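Local atomic coordinates of ABC transporter, substrate binding protein (Aeropyrum pernix, PDB entry 3EAF), a protein that probably binds a solute and hands it to an ABC transporter for import, and carries a bound magnesium ion. Residues W83-T88 / S104-A109; G142-A147 / L169-V174; I334-I339 / K351-K356; I301-S306 / E322-N327; I53-A58 / R72-V77. One frame throughout, in Å; residues are numbered along the deposited sequence.

Contact 1. Residues W83-T88 / S104-A109; sequences WGTADT and SASYSA
At the C-terminal ends of the neighbouring parallel strands 79-82 and 101-104, Trp-83 to Thr-88 lie against Ser-104 to Ser-108 where the chain leaves both strands. The first segment turns at once into helix 85-98, with Gly-84 as its N-cap residue; the second runs on without regular structure. The two hydroxyls in the middle carry the contact: Thr-85 OG1 and Ser-106 OG stand 2.6 Å apart in a hydrogen bond. Ser-106 has its OG anti to the backbone N (chi1 171°), and this same oxygen accepts from Ser-108 N at 3.3 Å, which makes an ST turn. A weak bond of 2.9 Å from Ser-106 N to Trp-83 O adds a backbone link.

Beside this pair, Thr-88 CG2 rests on Ser-104 CB at 3.7 Å. Both hydroxyls here are used within their own segments: Thr-88 OG1 bonds to Gly-84 O, which also receives Thr-88 N, and Ser-104 OG meets a lone pair of Ser-106 O in the carbonyl plane at 2.8 Å. The indole of Trp-83 lies by Ala-105, and its NE1 bonds to Thr-17 OG1. Thr-85 OG1 also bonds to a glycerol, probably from the crystallisation liquor. In periplasmic binding proteins the loops at the C-terminal ends of the strands line the cleft between the lobes, and this contact is probably part of that wall.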
# COMPACT_ATOMS: atom_id res chain seq x y z
N TRP A 83 0.49 7.53 6.22
CA TRP A 83 1.03 6.20 6.43
C TRP A 83 0.00 5.18 6.99
O TRP A 83 -0.75 4.57 6.22
CB TRP A 83 2.32 6.26 7.28
CG TRP A 83 2.98 4.92 7.48
CD1 TRP A 83 3.03 4.19 8.64
CD2 TRP A 83 3.65 4.13 6.48
NE1 TRP A 83 3.70 3.00 8.42
CE2 TRP A 83 4.09 2.95 7.10
CE3 TRP A 83 3.92 4.32 5.11
CZ2 TRP A 83 4.79 1.95 6.41
CZ3 TRP A 83 4.62 3.33 4.42
CH2 TRP A 83 5.04 2.15 5.07
N GLY A 84 -0.04 5.00 8.31
CA GLY A 84 -0.64 3.80 8.91
C GLY A 84 -2.15 3.71 8.87
O GLY A 84 -2.84 4.73 8.91
N THR A 85 -2.68 2.49 8.78
CA THR A 85 -4.13 2.27 8.75
C THR A 85 -4.85 2.84 9.98
O THR A 85 -5.84 3.57 9.83
CB THR A 85 -4.50 0.78 8.56
OG1 THR A 85 -4.20 0.38 7.22
CG2 THR A 85 -6.00 0.52 8.82
N ALA A 86 -4.35 2.51 11.17
CA ALA A 86 -4.96 2.97 12.42
C ALA A 86 -5.08 4.50 12.46
O ALA A 86 -6.18 5.03 12.64
CB ALA A 86 -4.19 2.45 13.65
N ASP A 87 -3.96 5.20 12.29
CA ASP A 87 -3.99 6.66 12.34
C ASP A 87 -4.76 7.32 11.19
O ASP A 87 -5.50 8.28 11.42
CB ASP A 87 -2.60 7.29 12.54
CG ASP A 87 -1.55 6.76 11.59
OD1 ASP A 87 -1.05 5.63 11.80
OD2 ASP A 87 -1.19 7.49 10.65
N THR A 88 -4.61 6.80 9.97
CA THR A 88 -5.32 7.34 8.81
C THR A 88 -6.84 7.22 9.00
O THR A 88 -7.57 8.16 8.69
CB THR A 88 -4.89 6.68 7.46
OG1 THR A 88 -3.46 6.65 7.37
CG2 THR A 88 -5.44 7.47 6.28
N SER A 104 -2.65 8.11 1.43
CA SER A 104 -2.02 7.24 2.42
C SER A 104 -1.38 6.00 1.83
O SER A 104 -1.82 5.48 0.80
CB SER A 104 -3.04 6.84 3.49
OG SER A 104 -4.18 6.23 2.91
N ALA A 105 -0.33 5.55 2.50
CA ALA A 105 0.20 4.22 2.31
C ALA A 105 -0.81 3.15 2.75
O ALA A 105 -0.82 2.05 2.20
CB ALA A 105 1.48 4.06 3.07
N SER A 106 -1.63 3.46 3.74
CA SER A 106 -2.74 2.57 4.10
C SER A 106 -3.72 2.48 2.94
O SER A 106 -4.16 3.51 2.42
CB SER A 106 -3.50 3.08 5.32
OG SER A 106 -4.68 2.32 5.50
N TYR A 107 -4.04 1.26 2.53
CA TYR A 107 -5.05 1.04 1.51
C TYR A 107 -6.34 0.44 2.11
O TYR A 107 -7.02 -0.36 1.46
CB TYR A 107 -4.51 0.18 0.36
CG TYR A 107 -3.14 0.60 -0.16
CD1 TYR A 107 -2.88 1.92 -0.54
CD2 TYR A 107 -2.11 -0.34 -0.27
CE1 TYR A 107 -1.61 2.29 -1.02
CE2 TYR A 107 -0.86 0.02 -0.74
CZ TYR A 107 -0.61 1.33 -1.11
OH TYR A 107 0.64 1.66 -1.57
N SER A 108 -6.67 0.83 3.34
CA SER A 108 -7.89 0.34 4.01
C SER A 108 -9.19 0.66 3.27
O SER A 108 -9.42 1.80 2.88
CB SER A 108 -8.00 0.92 5.43
OG SER A 108 -9.27 0.62 6.00
N ALA A 109 -10.04 -0.36 3.14
CA ALA A 109 -11.35 -0.20 2.51
C ALA A 109 -12.26 0.77 3.26
O ALA A 109 -13.13 1.40 2.67
CB ALA A 109 -12.03 -1.56 2.34

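Contact 2. Residues G142-A147 / L169-V174; sequences GKLALA and LGLQVV
Gly-142 to Ala-145 run parallel to Leu-171 to Val-174 in neighbouring strands, whose short axes come within 4.5 Å at an angle of 43°. The connection between them is helical, so this is a beta-alpha-beta crossover, and strand 171-178 is the outermost on this side of its sheet. Four backbone bonds hold the pair. Gly-142 N donates to Gly-170 O at the start; Gln-172 then gives its N to Gly-142 O and takes Leu-144 N on its own O at 2.7 Å; Val-174 N closes the run on Leu-144 O at 2.8 Å. Lys-143 turns its backbone bonds the other way, to Asp-201 and Tyr-202 at the start of strand 202-205.

On one face Leu-144, Leu-171 and Val-173 pack together. In Leu-144, chi1 of 174° puts CG anti to the backbone N and chi2 then sets the methyls, of which CD2 lies 4.0 Å from Leu-171 CD1. Leu-132 of helix 124-139 covers both leucines. Further along, Leu-146 CD1 meets Val-173 CG1 at 3.9 Å, the two side chains crossing at about a right angle.

Lys-143 and Gln-172 point to the other face. There Val-174 lies across the aliphatic part of Lys-143, its CG1 touching CB, CG and CD in turn. An alanine at Val-174 would probably leave the Lys-143 methylenes without the methyl that crosses them and open a small gap beside Ala-145 CB. Of the three lysine carbons, Lys-143 CB is the closest to Val-174 CG1, at 3.7 Å, while Val-174 CG2 lies 4.1 Å from Ala-145 CB.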
# COMPACT_ATOMS: atom_id res chain seq x y z
N GLY A 142 -9.17 -25.32 -1.99
CA GLY A 142 -8.42 -25.88 -0.87
C GLY A 142 -8.57 -25.13 0.43
O GLY A 142 -9.40 -24.23 0.56
N LYS A 143 -7.74 -25.52 1.39
CA LYS A 143 -7.81 -25.01 2.76
C LYS A 143 -6.91 -23.81 2.95
O LYS A 143 -5.77 -23.79 2.47
CB LYS A 143 -7.42 -26.13 3.73
CG LYS A 143 -8.41 -27.30 3.76
CD LYS A 143 -7.95 -28.37 4.73
CE LYS A 143 -8.98 -29.49 4.84
NZ LYS A 143 -10.11 -29.13 5.76
N LEU A 144 -7.42 -22.81 3.67
CA LEU A 144 -6.75 -21.53 3.85
C LEU A 144 -6.63 -21.15 5.33
O LEU A 144 -7.63 -21.09 6.03
CB LEU A 144 -7.48 -20.43 3.07
CG LEU A 144 -7.08 -18.95 3.19
CD1 LEU A 144 -5.65 -18.70 2.69
CD2 LEU A 144 -8.07 -18.05 2.44
N ALA A 145 -5.40 -20.88 5.78
CA ALA A 145 -5.15 -20.35 7.12
C ALA A 145 -4.84 -18.86 7.03
O ALA A 145 -4.21 -18.42 6.08
CB ALA A 145 -3.98 -21.10 7.76
N LEU A 146 -5.29 -18.09 8.02
CA LEU A 146 -5.09 -16.64 8.05
C LEU A 146 -4.18 -16.25 9.21
O LEU A 146 -4.54 -16.42 10.38
CB LEU A 146 -6.44 -15.90 8.18
CG LEU A 146 -7.56 -16.25 7.19
CD1 LEU A 146 -8.89 -15.60 7.61
CD2 LEU A 146 -7.19 -15.88 5.76
N ALA A 147 -2.99 -15.74 8.88
CA ALA A 147 -2.04 -15.30 9.90
C ALA A 147 -1.94 -13.78 9.90
O ALA A 147 -1.61 -13.17 8.89
CB ALA A 147 -0.67 -15.93 9.66
N LEU A 169 -14.93 -18.33 -3.50
CA LEU A 169 -13.65 -18.49 -4.19
C LEU A 169 -13.17 -19.94 -4.18
O LEU A 169 -12.13 -20.26 -4.76
CB LEU A 169 -12.58 -17.58 -3.57
CG LEU A 169 -12.73 -16.06 -3.55
CD1 LEU A 169 -11.63 -15.43 -2.71
CD2 LEU A 169 -12.74 -15.46 -4.96
N GLY A 170 -13.92 -20.81 -3.51
CA GLY A 170 -13.54 -22.21 -3.36
C GLY A 170 -12.48 -22.44 -2.28
O GLY A 170 -11.73 -23.42 -2.33
N LEU A 171 -12.43 -21.53 -1.31
CA LEU A 171 -11.45 -21.63 -0.23
C LEU A 171 -12.14 -21.81 1.12
O LEU A 171 -13.04 -21.05 1.48
CB LEU A 171 -10.53 -20.40 -0.22
CG LEU A 171 -9.67 -20.13 -1.46
CD1 LEU A 171 -8.97 -18.78 -1.37
CD2 LEU A 171 -8.65 -21.24 -1.69
N GLN A 172 -11.72 -22.84 1.84
CA GLN A 172 -12.21 -23.11 3.19
C GLN A 172 -11.23 -22.54 4.20
O GLN A 172 -10.09 -22.99 4.29
CB GLN A 172 -12.42 -24.62 3.41
CG GLN A 172 -12.32 -25.12 4.87
CD GLN A 172 -13.55 -24.84 5.75
OE1 GLN A 172 -14.60 -24.40 5.28
NE2 GLN A 172 -13.41 -25.11 7.05
N VAL A 173 -11.67 -21.52 4.94
CA VAL A 173 -10.85 -20.92 6.00
C VAL A 173 -10.81 -21.89 7.18
O VAL A 173 -11.85 -22.18 7.78
CB VAL A 173 -11.40 -19.53 6.44
CG1 VAL A 173 -10.67 -19.03 7.68
CG2 VAL A 173 -11.29 -18.52 5.29
N VAL A 174 -9.62 -22.37 7.51
CA VAL A 174 -9.44 -23.39 8.55
C VAL A 174 -9.10 -22.83 9.93
O VAL A 174 -9.17 -23.55 10.93
CB VAL A 174 -8.38 -24.47 8.17
CG1 VAL A 174 -8.86 -25.31 6.99
CG2 VAL A 174 -7.00 -23.84 7.88

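Contact 3. Residues I334-I339 / K351-K356; sequences ITADTI and KVFIIK
Ala-336 lies on the ring of Phe-353, and this CH-pi contact is the apolar centre of the meeting between the irregular segment 334-339 and the start of strand 352-357. The methyl CB sits 4.1 Å from the ring centroid, 23° off the normal and shifted toward the rim, with CE2 of Phe-353 3.7 Å from Ala-336 CB. Phe-353 has CG anti to its carbonyl carbon (chi1 -61°), which swings the ring toward segment 334-339. At the ring edge, near its plane, comes the carbonyl of Ile-334, its O 3.7 Å from Phe-353 CE2. An alanine at Phe-353 would probably take away the ring face that Ala-336 CB rests on and open a gap between loop and strand.

The polar part is indirect. A water donates to Asp-337 OD2 and accepts from Lys-351 N at 3.0 Å, bridging the two segments. The side chains of Asp-337 and Lys-351 cross at about a right angle; their charged ends, OD2 and NZ, are 4.6 Å apart, too far for a salt bridge. Lys-351 O, packed against Ala-336 CB at 3.5 Å, is buried without a polar partner. Thr-335 OG1 bonds to Asp-337 O at 2.7 Å, linking residues two apart within the loop.

Around it, Ile-334 packs on helix 288-304, Ala-336 O takes a bond from Lys-368 NZ, and strand 352-357 runs between strands 251-255 and 363-369.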
# COMPACT_ATOMS: atom_id res chain seq x y z
N ILE A 334 2.64 2.72 -14.01
CA ILE A 334 3.16 1.96 -12.87
C ILE A 334 2.08 1.08 -12.25
O ILE A 334 2.36 -0.06 -11.85
CB ILE A 334 3.73 2.88 -11.76
CG1 ILE A 334 5.05 3.52 -12.22
CG2 ILE A 334 3.91 2.12 -10.44
CD1 ILE A 334 5.58 4.61 -11.25
N THR A 335 0.86 1.61 -12.16
CA THR A 335 -0.26 0.90 -11.52
C THR A 335 -0.86 -0.15 -12.47
O THR A 335 -0.74 -0.02 -13.70
CB THR A 335 -1.35 1.87 -10.98
OG1 THR A 335 -1.87 2.68 -12.04
CG2 THR A 335 -0.77 2.79 -9.90
N ALA A 336 -1.48 -1.18 -11.90
CA ALA A 336 -2.04 -2.30 -12.67
C ALA A 336 -3.23 -1.90 -13.53
O ALA A 336 -3.56 -2.58 -14.49
CB ALA A 336 -2.41 -3.47 -11.74
N ASP A 337 -3.87 -0.79 -13.17
CA ASP A 337 -4.96 -0.21 -13.96
C ASP A 337 -4.93 1.30 -13.70
O ASP A 337 -4.31 1.75 -12.72
CB ASP A 337 -6.30 -0.83 -13.52
CG ASP A 337 -7.43 -0.65 -14.55
OD1 ASP A 337 -7.25 0.05 -15.58
OD2 ASP A 337 -8.52 -1.21 -14.32
N THR A 338 -5.55 2.08 -14.58
CA THR A 338 -5.64 3.52 -14.38
C THR A 338 -6.56 3.86 -13.20
O THR A 338 -7.38 3.03 -12.78
CB THR A 338 -6.13 4.26 -15.64
OG1 THR A 338 -7.34 3.65 -16.10
CG2 THR A 338 -5.07 4.22 -16.74
N ILE A 339 -6.42 5.09 -12.72
CA ILE A 339 -7.03 5.54 -11.47
C ILE A 339 -8.23 6.44 -11.72
O ILE A 339 -8.13 7.43 -12.43
CB ILE A 339 -5.99 6.31 -10.62
CG1 ILE A 339 -4.88 5.38 -10.14
CG2 ILE A 339 -6.66 7.01 -9.44
CD1 ILE A 339 -3.54 6.07 -9.96
N LYS A 351 -7.63 -4.45 -10.04
CA LYS A 351 -6.66 -5.50 -10.33
C LYS A 351 -5.28 -5.25 -9.72
O LYS A 351 -4.95 -4.12 -9.35
CB LYS A 351 -6.58 -5.80 -11.83
CG LYS A 351 -6.01 -4.70 -12.69
CD LYS A 351 -6.05 -5.13 -14.17
CE LYS A 351 -7.46 -5.07 -14.75
NZ LYS A 351 -7.44 -5.25 -16.24
N VAL A 352 -4.51 -6.32 -9.59
CA VAL A 352 -3.17 -6.27 -9.00
C VAL A 352 -2.20 -7.14 -9.79
O VAL A 352 -2.62 -8.01 -10.55
CB VAL A 352 -3.16 -6.75 -7.52
CG1 VAL A 352 -3.93 -5.79 -6.64
CG2 VAL A 352 -3.70 -8.19 -7.39
N PHE A 353 -0.91 -6.88 -9.61
CA PHE A 353 0.13 -7.79 -10.08
C PHE A 353 0.36 -8.85 -9.01
O PHE A 353 0.20 -8.59 -7.83
CB PHE A 353 1.45 -7.06 -10.35
CG PHE A 353 1.36 -6.00 -11.42
CD1 PHE A 353 1.28 -6.35 -12.77
CD2 PHE A 353 1.37 -4.65 -11.07
CE1 PHE A 353 1.22 -5.35 -13.76
CE2 PHE A 353 1.31 -3.65 -12.05
CZ PHE A 353 1.23 -4.01 -13.40
N ILE A 354 0.72 -10.06 -9.44
CA ILE A 354 1.14 -11.10 -8.53
C ILE A 354 2.58 -11.46 -8.86
O ILE A 354 2.93 -11.63 -10.03
CB ILE A 354 0.24 -12.37 -8.62
CG1 ILE A 354 -1.22 -12.05 -8.24
CG2 ILE A 354 0.82 -13.53 -7.79
CD1 ILE A 354 -1.46 -11.70 -6.77
N ILE A 355 3.40 -11.57 -7.82
CA ILE A 355 4.82 -11.84 -7.98
C ILE A 355 5.15 -13.13 -7.25
O ILE A 355 4.73 -13.33 -6.11
CB ILE A 355 5.70 -10.66 -7.43
CG1 ILE A 355 5.38 -9.36 -8.17
CG2 ILE A 355 7.19 -10.97 -7.53
CD1 ILE A 355 4.23 -8.58 -7.55
N LYS A 356 5.90 -14.00 -7.93
CA LYS A 356 6.29 -15.28 -7.35
C LYS A 356 7.75 -15.27 -6.90
O LYS A 356 8.63 -14.79 -7.62
CB LYS A 356 6.09 -16.41 -8.36
CG LYS A 356 6.41 -17.80 -7.82
CD LYS A 356 6.25 -18.83 -8.92
CE LYS A 356 6.51 -20.24 -8.44
NZ LYS A 356 6.47 -21.18 -9.61
O HOH W 1 -9.02 -2.93 -12.23

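Contact 4. Residues I301-S306 / E322-N327; sequences IKAIES and EALEAN. With MG (magnesium ion), chain C.
The magnesium site lies on the far side of the helix end whose near side makes this contact: Ala-303 and Ser-306, at the end of helix 288-304, meet Ala-323, Leu-324 and Asn-327 at the end of helix 317-326. The contact is mostly of carbon atoms, with no clear hydrogen bond between the segments. Ala-303 CB sits against the branch of Leu-324, 3.8 Å from its CG, and Ala-323 CB touches both Ala-303 O and Ser-306 CB, the latter at 4.0 Å. Ser-306 has its OG anti to the carbonyl carbon (chi1 -57°), where a bond of 2.7 Å from OG to Lys-302 O fixes it; its CB points to Ala-323.

On the metal side Glu-325 binds through its backbone O, at 2.5 Å from the magnesium ion. Asp-340 OD1, Tyr-341 O and three waters complete the six oxygens. One of those waters, 2.3 Å from the metal, also donates to Leu-324 O at 2.6 Å and to Asn-327 O, so two further carbonyls of the segment steady it. The carboxylate of Glu-325 is turned elsewhere, to Lys-321 and His-346.

The helix-helix contact thus rests mainly on van der Waals touches, and the polar work is done at the metal. One carbonyl of a helix C-terminal end binds directly and two more act through a water; the partial negative charge there would probably help to hold the cation, with the carboxylate of Asp-340.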
# COMPACT_ATOMS: atom_id res chain seq x y z
N ILE A 301 0.53 15.63 -7.38
CA ILE A 301 1.01 16.47 -8.48
C ILE A 301 -0.02 16.55 -9.60
O ILE A 301 -0.32 17.63 -10.11
CB ILE A 301 2.36 15.96 -9.07
CG1 ILE A 301 3.47 15.93 -8.00
CG2 ILE A 301 2.78 16.76 -10.30
CD1 ILE A 301 3.61 17.20 -7.18
N LYS A 302 -0.56 15.39 -9.98
CA LYS A 302 -1.57 15.32 -11.03
C LYS A 302 -2.84 16.10 -10.65
O LYS A 302 -3.43 16.77 -11.49
CB LYS A 302 -1.88 13.86 -11.41
CG LYS A 302 -0.69 13.11 -12.03
CD LYS A 302 -0.74 13.03 -13.56
CE LYS A 302 0.38 12.16 -14.09
NZ LYS A 302 0.23 11.77 -15.51
N ALA A 303 -3.22 16.03 -9.37
CA ALA A 303 -4.35 16.82 -8.86
C ALA A 303 -4.10 18.33 -9.02
O ALA A 303 -4.96 19.05 -9.51
CB ALA A 303 -4.64 16.47 -7.40
N ILE A 304 -2.92 18.78 -8.61
CA ILE A 304 -2.51 20.19 -8.75
C ILE A 304 -2.51 20.66 -10.21
O ILE A 304 -2.96 21.76 -10.51
CB ILE A 304 -1.12 20.45 -8.11
CG1 ILE A 304 -1.17 20.15 -6.61
CG2 ILE A 304 -0.65 21.90 -8.37
CD1 ILE A 304 0.19 19.98 -5.97
N GLU A 305 -2.01 19.80 -11.10
CA GLU A 305 -2.00 20.09 -12.54
C GLU A 305 -3.40 20.16 -13.14
O GLU A 305 -3.57 20.62 -14.27
CB GLU A 305 -1.15 19.06 -13.28
CG GLU A 305 0.33 19.15 -12.97
CD GLU A 305 1.13 17.99 -13.52
OE1 GLU A 305 0.55 16.89 -13.75
OE2 GLU A 305 2.35 18.16 -13.71
N SER A 306 -4.40 19.70 -12.38
CA SER A 306 -5.80 19.65 -12.80
C SER A 306 -6.64 20.81 -12.27
O SER A 306 -7.83 20.91 -12.61
CB SER A 306 -6.44 18.33 -12.34
OG SER A 306 -5.72 17.22 -12.84
N GLU A 322 -11.65 17.57 -5.22
CA GLU A 322 -12.60 17.60 -6.32
C GLU A 322 -11.94 17.23 -7.65
O GLU A 322 -12.54 16.54 -8.48
CB GLU A 322 -13.32 18.95 -6.36
CG GLU A 322 -14.24 19.15 -5.15
CD GLU A 322 -15.04 20.44 -5.18
OE1 GLU A 322 -14.90 21.23 -6.14
OE2 GLU A 322 -15.82 20.67 -4.22
N ALA A 323 -10.70 17.68 -7.84
CA ALA A 323 -9.89 17.31 -8.99
C ALA A 323 -9.61 15.81 -9.04
O ALA A 323 -9.64 15.21 -10.11
CB ALA A 323 -8.58 18.10 -9.00
N LEU A 324 -9.34 15.21 -7.88
CA LEU A 324 -9.09 13.77 -7.82
C LEU A 324 -10.35 12.96 -8.16
O LEU A 324 -10.26 11.84 -8.65
CB LEU A 324 -8.53 13.37 -6.45
CG LEU A 324 -7.08 13.78 -6.16
CD1 LEU A 324 -6.78 13.76 -4.65
CD2 LEU A 324 -6.08 12.90 -6.93
N GLU A 325 -11.52 13.55 -7.91
CA GLU A 325 -12.81 12.92 -8.21
C GLU A 325 -13.28 13.14 -9.65
O GLU A 325 -14.16 12.42 -10.14
CB GLU A 325 -13.88 13.42 -7.22
CG GLU A 325 -13.71 12.87 -5.81
CD GLU A 325 -14.72 13.41 -4.82
OE1 GLU A 325 -15.21 14.54 -5.01
OE2 GLU A 325 -15.01 12.70 -3.83
N ALA A 326 -12.69 14.11 -10.35
CA ALA A 326 -13.18 14.52 -11.66
C ALA A 326 -12.31 14.06 -12.83
O ALA A 326 -12.61 14.37 -13.97
CB ALA A 326 -13.34 16.05 -11.71
N ASN A 327 -11.25 13.31 -12.54
CA ASN A 327 -10.27 12.94 -13.55
C ASN A 327 -9.79 11.49 -13.42
O ASN A 327 -9.68 10.96 -12.32
CB ASN A 327 -9.03 13.86 -13.49
CG ASN A 327 -9.38 15.32 -13.65
OD1 ASN A 327 -9.44 16.07 -12.67
ND2 ASN A 327 -9.60 15.74 -14.89
MG MG C . -13.74 10.14 -10.93
O HOH W 2 -11.51 10.45 -10.43
O HOH W 3 -14.40 11.08 -13.16
O HOH W 4 -15.76 8.62 -11.39

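Contact 5. Residues I53-A58 / R72-V77; sequences IKRDYA and RDRYGV
Ile-53 packs over one face of the Tyr-75 ring. Its CG1 is 3.7 Å from the ring centroid, only 5° off the normal, in a CH-pi contact. CG2 meets CE2 of Tyr-75 at 3.7 Å, while CD1, with chi2 at 99° away from a staggered position, lies over the same face near CG. Val-77 adds a looser touch, its CG1 4.4 Å from Ile-53 CD1. On the opposite face of the ring lies Arg-74 CG, so the tyrosine is sandwiched between an isoleucine and an arginine chain.

Arg-55 and Tyr-75 reach toward each other tip to tip, NH2 3.4 Å from OH, with guanidinium and ring planes 71° apart. Ile-53 CG2 sits 3.4 Å above the guanidinium plane of Arg-55, toward its rim. The tyrosine hydroxyl also stands above the centre of the guanidinium of Arg-74. The two arginines bring like charges together, Arg-55 NH2 lying 4.5 Å from Arg-74 NH1.

Further groups position these. Glu-70, one turn back on the helix, probably makes the paired charges tolerable, since it forms salt bridges with both arginines, OE1 to Arg-55 NE and OE2 to Arg-74 NH1. Arg-55 NH1 bonds to Lys-54 O at 2.9 Å. Tyr-75 O bonds to Asn-6 ND2 of strand 3-11, and Gly-76, with positive phi, turns the chain out of the helix. A strand covered by the end of the following helix, which leads on to another parallel strand, is the beta-alpha-beta crossover of a Rossmann-like lobe.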
# COMPACT_ATOMS: atom_id res chain seq x y z
N ILE A 53 6.73 18.93 4.72
CA ILE A 53 7.20 18.85 6.10
C ILE A 53 7.20 17.38 6.53
O ILE A 53 6.15 16.78 6.77
CB ILE A 53 6.33 19.74 7.05
CG1 ILE A 53 6.34 21.22 6.61
CG2 ILE A 53 6.81 19.64 8.49
CD1 ILE A 53 5.12 21.64 5.81
N LYS A 54 8.39 16.79 6.61
CA LYS A 54 8.52 15.37 6.93
C LYS A 54 8.55 15.14 8.44
O LYS A 54 9.29 15.79 9.17
CB LYS A 54 9.76 14.77 6.29
CG LYS A 54 9.82 13.25 6.41
CD LYS A 54 11.00 12.65 5.67
CE LYS A 54 12.22 12.57 6.56
NZ LYS A 54 13.30 11.78 5.92
N ARG A 55 7.73 14.19 8.88
CA ARG A 55 7.68 13.80 10.29
C ARG A 55 7.68 12.28 10.44
O ARG A 55 6.78 11.61 9.94
CB ARG A 55 6.43 14.39 10.95
CG ARG A 55 6.42 15.92 11.06
CD ARG A 55 7.43 16.40 12.09
NE ARG A 55 7.41 17.85 12.24
CZ ARG A 55 8.24 18.68 11.63
NH1 ARG A 55 9.18 18.21 10.81
NH2 ARG A 55 8.15 19.99 11.84
N ASP A 56 8.70 11.75 11.10
CA ASP A 56 8.75 10.32 11.43
C ASP A 56 7.98 10.07 12.72
O ASP A 56 8.43 10.44 13.81
CB ASP A 56 10.20 9.83 11.55
CG ASP A 56 10.32 8.42 12.13
OD1 ASP A 56 9.41 7.58 11.97
OD2 ASP A 56 11.36 8.15 12.76
N TYR A 57 6.81 9.45 12.60
CA TYR A 57 5.96 9.19 13.76
C TYR A 57 6.10 7.78 14.33
O TYR A 57 5.47 7.45 15.34
CB TYR A 57 4.50 9.54 13.46
CG TYR A 57 3.68 8.46 12.78
CD1 TYR A 57 2.59 7.87 13.44
CD2 TYR A 57 3.97 8.04 11.48
CE1 TYR A 57 1.82 6.88 12.82
CE2 TYR A 57 3.21 7.05 10.86
CZ TYR A 57 2.13 6.48 11.53
OH TYR A 57 1.36 5.51 10.92
N ALA A 58 6.93 6.97 13.66
CA ALA A 58 7.25 5.60 14.11
C ALA A 58 6.04 4.69 14.39
O ALA A 58 6.08 3.85 15.29
CB ALA A 58 8.21 5.66 15.34
N ARG A 72 -1.65 20.99 10.44
CA ARG A 72 -2.81 21.86 10.23
C ARG A 72 -2.64 23.25 10.85
O ARG A 72 -2.86 24.27 10.19
CB ARG A 72 -4.08 21.21 10.80
CG ARG A 72 -5.35 22.05 10.62
CD ARG A 72 -6.51 21.52 11.46
NE ARG A 72 -6.25 21.63 12.89
CZ ARG A 72 -6.80 20.86 13.83
NH1 ARG A 72 -7.65 19.89 13.51
NH2 ARG A 72 -6.49 21.06 15.09
N ASP A 73 -2.26 23.28 12.13
CA ASP A 73 -2.29 24.52 12.91
C ASP A 73 -1.06 25.39 12.72
O ASP A 73 -1.18 26.61 12.60
CB ASP A 73 -2.52 24.22 14.40
CG ASP A 73 -3.92 23.69 14.68
OD1 ASP A 73 -4.86 24.02 13.93
OD2 ASP A 73 -4.09 22.95 15.67
N ARG A 74 0.11 24.76 12.68
CA ARG A 74 1.35 25.47 12.43
C ARG A 74 1.57 25.76 10.94
O ARG A 74 1.86 26.89 10.56
CB ARG A 74 2.55 24.71 13.02
CG ARG A 74 3.88 25.36 12.75
CD ARG A 74 5.01 24.64 13.45
NE ARG A 74 6.31 25.17 13.03
CZ ARG A 74 7.48 24.68 13.44
NH1 ARG A 74 7.53 23.66 14.28
NH2 ARG A 74 8.61 25.22 13.01
N TYR A 75 1.42 24.74 10.09
CA TYR A 75 1.77 24.90 8.67
C TYR A 75 0.60 25.17 7.75
O TYR A 75 0.80 25.55 6.59
CB TYR A 75 2.57 23.70 8.16
CG TYR A 75 3.93 23.55 8.80
CD1 TYR A 75 4.99 24.38 8.42
CD2 TYR A 75 4.15 22.60 9.78
CE1 TYR A 75 6.24 24.25 9.00
CE2 TYR A 75 5.40 22.47 10.38
CZ TYR A 75 6.44 23.30 9.99
OH TYR A 75 7.67 23.16 10.57
N GLY A 76 -0.62 25.00 8.25
CA GLY A 76 -1.82 25.08 7.42
C GLY A 76 -1.71 24.28 6.13
O GLY A 76 -1.99 24.80 5.04
N VAL A 77 -1.29 23.02 6.23
CA VAL A 77 -1.16 22.16 5.04
C VAL A 77 -2.51 22.01 4.33
O VAL A 77 -3.55 22.09 4.97
CB VAL A 77 -0.56 20.76 5.36
CG1 VAL A 77 0.81 20.90 6.01
CG2 VAL A 77 -1.51 19.93 6.24

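Overall arrangement
From the N terminus the contacts come in the order 5, 1, 2, 4, 3, each closing before the next opens, so none nest or cross. Contact 5 closes the loop around helix 61-74 and contact 1 that around helix 85-98; both lie on the sheet that includes strands 3-11 and 101-104. They touch where Tyr-57 OH lies 2.6 Å from Asp-87 OD1. Contact 2 closes a helical crossover at the edge of the other sheet. Contact 4 joins two helix ends beside the magnesium ion, and contact 3 brings the following loop to strand 352-357 of the second sheet, about 12 Å from contact 2 between nearest atoms.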